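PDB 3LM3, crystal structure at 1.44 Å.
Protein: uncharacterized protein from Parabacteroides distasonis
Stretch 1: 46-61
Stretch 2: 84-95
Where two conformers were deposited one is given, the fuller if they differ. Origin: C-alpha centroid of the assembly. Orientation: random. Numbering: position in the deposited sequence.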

# COMPACT_ATOMS: atom_id res chain seq x y z
N ASP A 46 15.93 10.13 16.60
CA ASP A 46 17.01 9.15 16.53
C ASP A 46 16.48 7.82 17.07
O ASP A 46 16.17 7.70 18.26
N GLU A 47 16.34 6.82 16.19
CA GLU A 47 15.80 5.52 16.56
C GLU A 47 16.83 4.40 16.64
O GLU A 47 16.45 3.22 16.65
N VAL A 48 18.13 4.73 16.71
CA VAL A 48 19.13 3.69 16.84
C VAL A 48 18.81 2.72 17.97
O VAL A 48 18.85 1.51 17.79
N ASP A 49 18.44 3.24 19.14
CA ASP A 49 18.17 2.41 20.29
C ASP A 49 16.83 1.70 20.22
O ASP A 49 16.55 0.82 21.02
N TRP A 50 15.99 2.06 19.23
CA TRP A 50 14.67 1.48 19.05
C TRP A 50 14.71 0.23 18.15
O TRP A 50 13.68 -0.42 17.94
N HIS A 51 15.91 -0.09 17.65
CA HIS A 51 16.14 -1.20 16.75
C HIS A 51 17.10 -2.16 17.43
O HIS A 51 18.25 -1.83 17.66
N THR A 52 16.60 -3.34 17.76
CA THR A 52 17.40 -4.37 18.42
C THR A 52 17.18 -5.70 17.71
O THR A 52 16.11 -5.97 17.14
N LEU A 53 18.19 -6.56 17.79
CA LEU A 53 18.06 -7.91 17.28
C LEU A 53 16.91 -8.64 17.96
O LEU A 53 16.10 -9.26 17.30
N GLU A 54 16.82 -8.57 19.28
CA GLU A 54 15.74 -9.28 19.96
C GLU A 54 14.38 -8.78 19.55
O GLU A 54 13.44 -9.57 19.44
N GLY A 55 14.22 -7.48 19.31
CA GLY A 55 12.93 -6.95 18.91
C GLY A 55 12.51 -7.41 17.53
O GLY A 55 11.34 -7.72 17.29
N VAL A 56 13.46 -7.45 16.58
CA VAL A 56 13.19 -7.86 15.26
C VAL A 56 12.84 -9.37 15.22
O VAL A 56 11.92 -9.81 14.57
N ARG A 57 13.64 -10.15 15.92
CA ARG A 57 13.43 -11.61 16.02
C ARG A 57 12.07 -11.91 16.66
O ARG A 57 11.33 -12.76 16.19
N ALA A 58 11.72 -11.18 17.71
CA ALA A 58 10.45 -11.41 18.36
C ALA A 58 9.29 -11.13 17.41
O ALA A 58 8.31 -11.86 17.39
N LEU A 59 9.39 -10.05 16.64
CA LEU A 59 8.33 -9.72 15.72
C LEU A 59 8.20 -10.78 14.62
O LEU A 59 7.08 -11.16 14.27
N ARG A 60 9.33 -11.27 14.09
CA ARG A 60 9.31 -12.34 13.08
C ARG A 60 8.72 -13.64 13.63
O ARG A 60 7.99 -14.32 12.95
N GLU A 61 9.07 -13.97 14.86
CA GLU A 61 8.54 -15.15 15.50
C GLU A 61 7.03 -15.05 15.72
O GLU A 61 6.29 -16.01 15.52
N GLY A 84 27.26 0.88 10.65
CA GLY A 84 28.25 -0.07 11.12
C GLY A 84 28.11 -0.47 12.57
O GLY A 84 28.91 -1.28 13.05
N ARG A 85 27.17 0.13 13.28
CA ARG A 85 26.97 -0.20 14.70
C ARG A 85 26.41 -1.61 14.93
O ARG A 85 25.75 -2.19 14.08
N LYS A 86 26.72 -2.16 16.08
CA LYS A 86 26.50 -3.57 16.33
C LYS A 86 25.04 -4.00 16.16
O LYS A 86 24.75 -5.06 15.57
N ASN A 87 24.09 -3.18 16.62
CA ASN A 87 22.68 -3.53 16.46
C ASN A 87 22.27 -3.69 15.00
O ASN A 87 21.58 -4.65 14.63
N TYR A 88 22.68 -2.73 14.17
CA TYR A 88 22.32 -2.79 12.76
C TYR A 88 23.04 -3.93 12.08
O TYR A 88 22.45 -4.59 11.23
N ARG A 89 24.27 -4.21 12.45
CA ARG A 89 24.98 -5.36 11.87
C ARG A 89 24.25 -6.67 12.23
O ARG A 89 24.04 -7.53 11.35
N GLU A 90 23.87 -6.81 13.50
CA GLU A 90 23.15 -8.00 13.98
C GLU A 90 21.80 -8.16 13.30
O GLU A 90 21.40 -9.27 12.92
N ILE A 91 21.09 -7.06 13.12
CA ILE A 91 19.81 -7.11 12.42
C ILE A 91 20.01 -7.53 10.97
O ILE A 91 19.25 -8.38 10.46
N ARG A 92 20.99 -6.97 10.27
CA ARG A 92 21.23 -7.38 8.90
C ARG A 92 21.56 -8.89 8.83
O ARG A 92 21.05 -9.61 7.97
N ASP A 93 22.41 -9.38 9.73
CA ASP A 93 22.79 -10.80 9.73
C ASP A 93 21.56 -11.67 9.94
O ASP A 93 21.39 -12.68 9.26
N TYR A 94 20.68 -11.26 10.85
CA TYR A 94 19.47 -12.03 11.12
C TYR A 94 18.54 -12.04 9.92
O TYR A 94 17.96 -13.06 9.55
N VAL A 95 18.39 -10.90 9.27
CA VAL A 95 17.56 -10.81 8.10
C VAL A 95 18.09 -11.69 6.95
O VAL A 95 17.33 -12.34 6.22

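Helices 53-61 and 86-95 run in nearly the same direction, 28° apart, and their axes approach to 9.5 Å, leaving a groove that side chains must fill. The main bump is Tyr 94. Its CA-to-CB bond points toward stretch 1, and chi1 t drops the ring into a hollow formed by Leu 53, Val 56, Arg 57 and Arg 60. Leu 53 CD1 lies 3.5 Å from Tyr 94 CB, Val 56 CG1 is 4.0 Å from Tyr 94 CD2, and Arg 57 CB covers one ring face. A long, flat ring suits this pocket because it reaches across the groove, bringing Tyr 94 OH to 3.3 Å from Arg 60 CB.

One turn earlier, Ile 91 (m, t) extends CD1 to 4.0 Å from Val 56 CG2 and 3.8 Å from His 51 CB, so that its branch tip lies between the His 51 and Val 56 side chains. Asn 87 (p) meets the loop before the helix, where its amide meets a backbone carbonyl: ND2 donates to His 51 O at 2.9 Å. Beyond it, Val 48 CG2 abuts the edge of the Tyr 88 ring, 4.0 Å from CE2, and covers one face of the Arg 85 guanidinium.

Two waters bridge the stretches: one accepts from Leu 53 N and donates to Glu 90 OE1, another links Arg 85 NH1 to Asp 46 OD2.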

# COMPACT_ATOMS: atom_id res chain seq x y z
CB ASP A 46 18.19 9.64 17.36
CG ASP A 46 19.33 8.65 17.45
OD1 ASP A 46 19.25 7.51 16.96
OD2 ASP A 46 20.40 8.99 18.03
CB GLU A 47 14.69 5.12 15.58
CG GLU A 47 13.45 5.98 15.65
CD GLU A 47 12.38 5.52 14.71
OE1 GLU A 47 12.74 4.88 13.69
OE2 GLU A 47 11.18 5.79 14.90
CB VAL A 48 20.53 4.30 16.95
CG1 VAL A 48 21.54 3.26 17.40
CG2 VAL A 48 20.90 4.96 15.60
CB ASP A 49 18.27 3.25 21.57
CG ASP A 49 19.66 3.82 21.81
OD1 ASP A 49 20.67 3.35 21.24
OD2 ASP A 49 19.75 4.79 22.59
CB TRP A 50 13.71 2.50 18.42
CG TRP A 50 13.51 3.77 19.20
CD1 TRP A 50 14.41 4.42 19.96
CD2 TRP A 50 12.31 4.54 19.25
NE1 TRP A 50 13.84 5.56 20.50
CE2 TRP A 50 12.55 5.66 20.07
CE3 TRP A 50 11.05 4.39 18.68
CZ2 TRP A 50 11.57 6.61 20.35
CZ3 TRP A 50 10.08 5.34 18.96
CH2 TRP A 50 10.35 6.42 19.77
CB HIS A 51 16.68 -0.74 15.39
CG HIS A 51 15.68 0.02 14.58
ND1 HIS A 51 15.42 1.36 14.78
CD2 HIS A 51 14.80 -0.40 13.65
CE1 HIS A 51 14.43 1.73 13.97
NE2 HIS A 51 14.04 0.67 13.27
CB THR A 52 17.11 -4.55 19.92
OG1 THR A 52 15.83 -5.14 20.09
CG2 THR A 52 17.21 -3.22 20.66
CB LEU A 53 19.36 -8.68 17.50
CG LEU A 53 19.32 -10.19 17.19
CD1 LEU A 53 18.94 -10.50 15.72
CD2 LEU A 53 20.67 -10.82 17.56
CB GLU A 54 15.87 -9.24 21.48
CG GLU A 54 14.56 -9.67 22.27
CD GLU A 54 13.93 -11.06 21.89
OE1 GLU A 54 14.30 -11.70 20.86
OE2 GLU A 54 13.03 -11.51 22.63
CB VAL A 56 14.41 -7.47 14.41
CG1 VAL A 56 14.28 -7.97 13.04
CG2 VAL A 56 14.59 -5.91 14.44
CB ARG A 57 14.56 -12.23 16.82
CG ARG A 57 14.40 -13.74 17.03
CD ARG A 57 15.68 -14.35 17.66
NE ARG A 57 16.12 -13.56 18.82
CZ ARG A 57 17.40 -13.31 19.17
NH1 ARG A 57 18.44 -13.78 18.47
NH2 ARG A 57 17.63 -12.54 20.24
CB ALA A 58 10.33 -10.54 19.61
CB LEU A 59 8.58 -8.29 15.16
CG LEU A 59 7.41 -7.64 14.47
CD1 LEU A 59 6.21 -7.49 15.40
CD2 LEU A 59 7.88 -6.24 13.97
CB ARG A 60 10.70 -12.60 12.49
CG ARG A 60 10.87 -13.65 11.36
CD ARG A 60 10.01 -13.26 10.26
NE ARG A 60 10.01 -14.05 9.02
CZ ARG A 60 9.34 -15.17 8.81
NH1 ARG A 60 8.78 -15.85 9.81
NH2 ARG A 60 9.20 -15.59 7.58
CB GLU A 61 9.34 -15.43 16.80
CG GLU A 61 10.80 -15.86 16.42
CD GLU A 61 11.78 -16.17 17.54
OE1 GLU A 61 11.53 -15.72 18.68
OE2 GLU A 61 12.82 -16.83 17.23
CB ARG A 85 26.16 0.86 15.44
CG ARG A 85 26.95 2.17 15.55
CD ARG A 85 26.09 3.31 16.08
NE ARG A 85 25.18 3.78 15.03
CZ ARG A 85 24.42 4.86 15.13
NH1 ARG A 85 24.41 5.56 16.26
NH2 ARG A 85 23.65 5.22 14.12
CB LYS A 86 27.00 -3.92 17.72
CG LYS A 86 26.69 -5.33 18.17
CD LYS A 86 27.38 -5.65 19.50
CE LYS A 86 26.96 -7.02 19.99
NZ LYS A 86 27.70 -7.45 21.20
CB ASN A 87 21.73 -2.57 17.20
CG ASN A 87 21.79 -1.15 16.69
OD1 ASN A 87 22.88 -0.58 16.48
ND2 ASN A 87 20.63 -0.54 16.58
CB TYR A 88 22.52 -1.46 12.04
CG TYR A 88 21.45 -0.49 12.47
CD1 TYR A 88 20.13 -0.65 12.08
CD2 TYR A 88 21.74 0.55 13.34
CE1 TYR A 88 19.12 0.22 12.50
CE2 TYR A 88 20.74 1.41 13.77
CZ TYR A 88 19.45 1.26 13.35
OH TYR A 88 18.44 2.11 13.78
CB ARG A 89 26.43 -5.40 12.33
CG ARG A 89 27.23 -6.55 11.73
CD ARG A 89 28.73 -6.32 11.88
NE ARG A 89 29.07 -5.69 13.17
CZ ARG A 89 28.92 -6.27 14.35
NH1 ARG A 89 28.43 -7.50 14.44
NH2 ARG A 89 29.26 -5.62 15.46
CB GLU A 90 22.93 -7.94 15.50
CG GLU A 90 24.19 -8.11 16.33
CD GLU A 90 23.93 -7.97 17.84
OE1 GLU A 90 22.97 -7.29 18.28
OE2 GLU A 90 24.72 -8.53 18.60
CB ILE A 91 19.05 -5.76 12.52
CG1 ILE A 91 18.55 -5.58 13.94
CG2 ILE A 91 17.90 -5.74 11.53
CD1 ILE A 91 18.15 -4.10 14.26
CB ARG A 92 22.33 -6.56 8.22
CG ARG A 92 21.91 -5.11 7.88
CD ARG A 92 22.92 -4.38 7.03
NE ARG A 92 24.22 -4.29 7.67
CZ ARG A 92 24.62 -3.29 8.46
NH1 ARG A 92 23.82 -2.26 8.75
NH2 ARG A 92 25.82 -3.33 8.98
CB ASP A 93 23.84 -11.12 10.81
CG ASP A 93 25.23 -10.56 10.50
OD1 ASP A 93 25.52 -10.12 9.37
OD2 ASP A 93 26.05 -10.60 11.44
CB TYR A 94 18.74 -11.45 12.34
CG TYR A 94 17.38 -12.06 12.59
CD1 TYR A 94 17.27 -13.34 13.11
CD2 TYR A 94 16.22 -11.41 12.27
CE1 TYR A 94 16.04 -13.91 13.32
CE2 TYR A 94 15.00 -11.97 12.49
CZ TYR A 94 14.92 -13.23 13.00
OH TYR A 94 13.68 -13.82 13.20
CB VAL A 95 17.37 -9.34 7.67
CG1 VAL A 95 16.84 -9.27 6.27
CG2 VAL A 95 16.43 -8.63 8.65
O HOH W 1 22.88 8.06 16.29
O HOH W 2 20.67 -5.67 18.96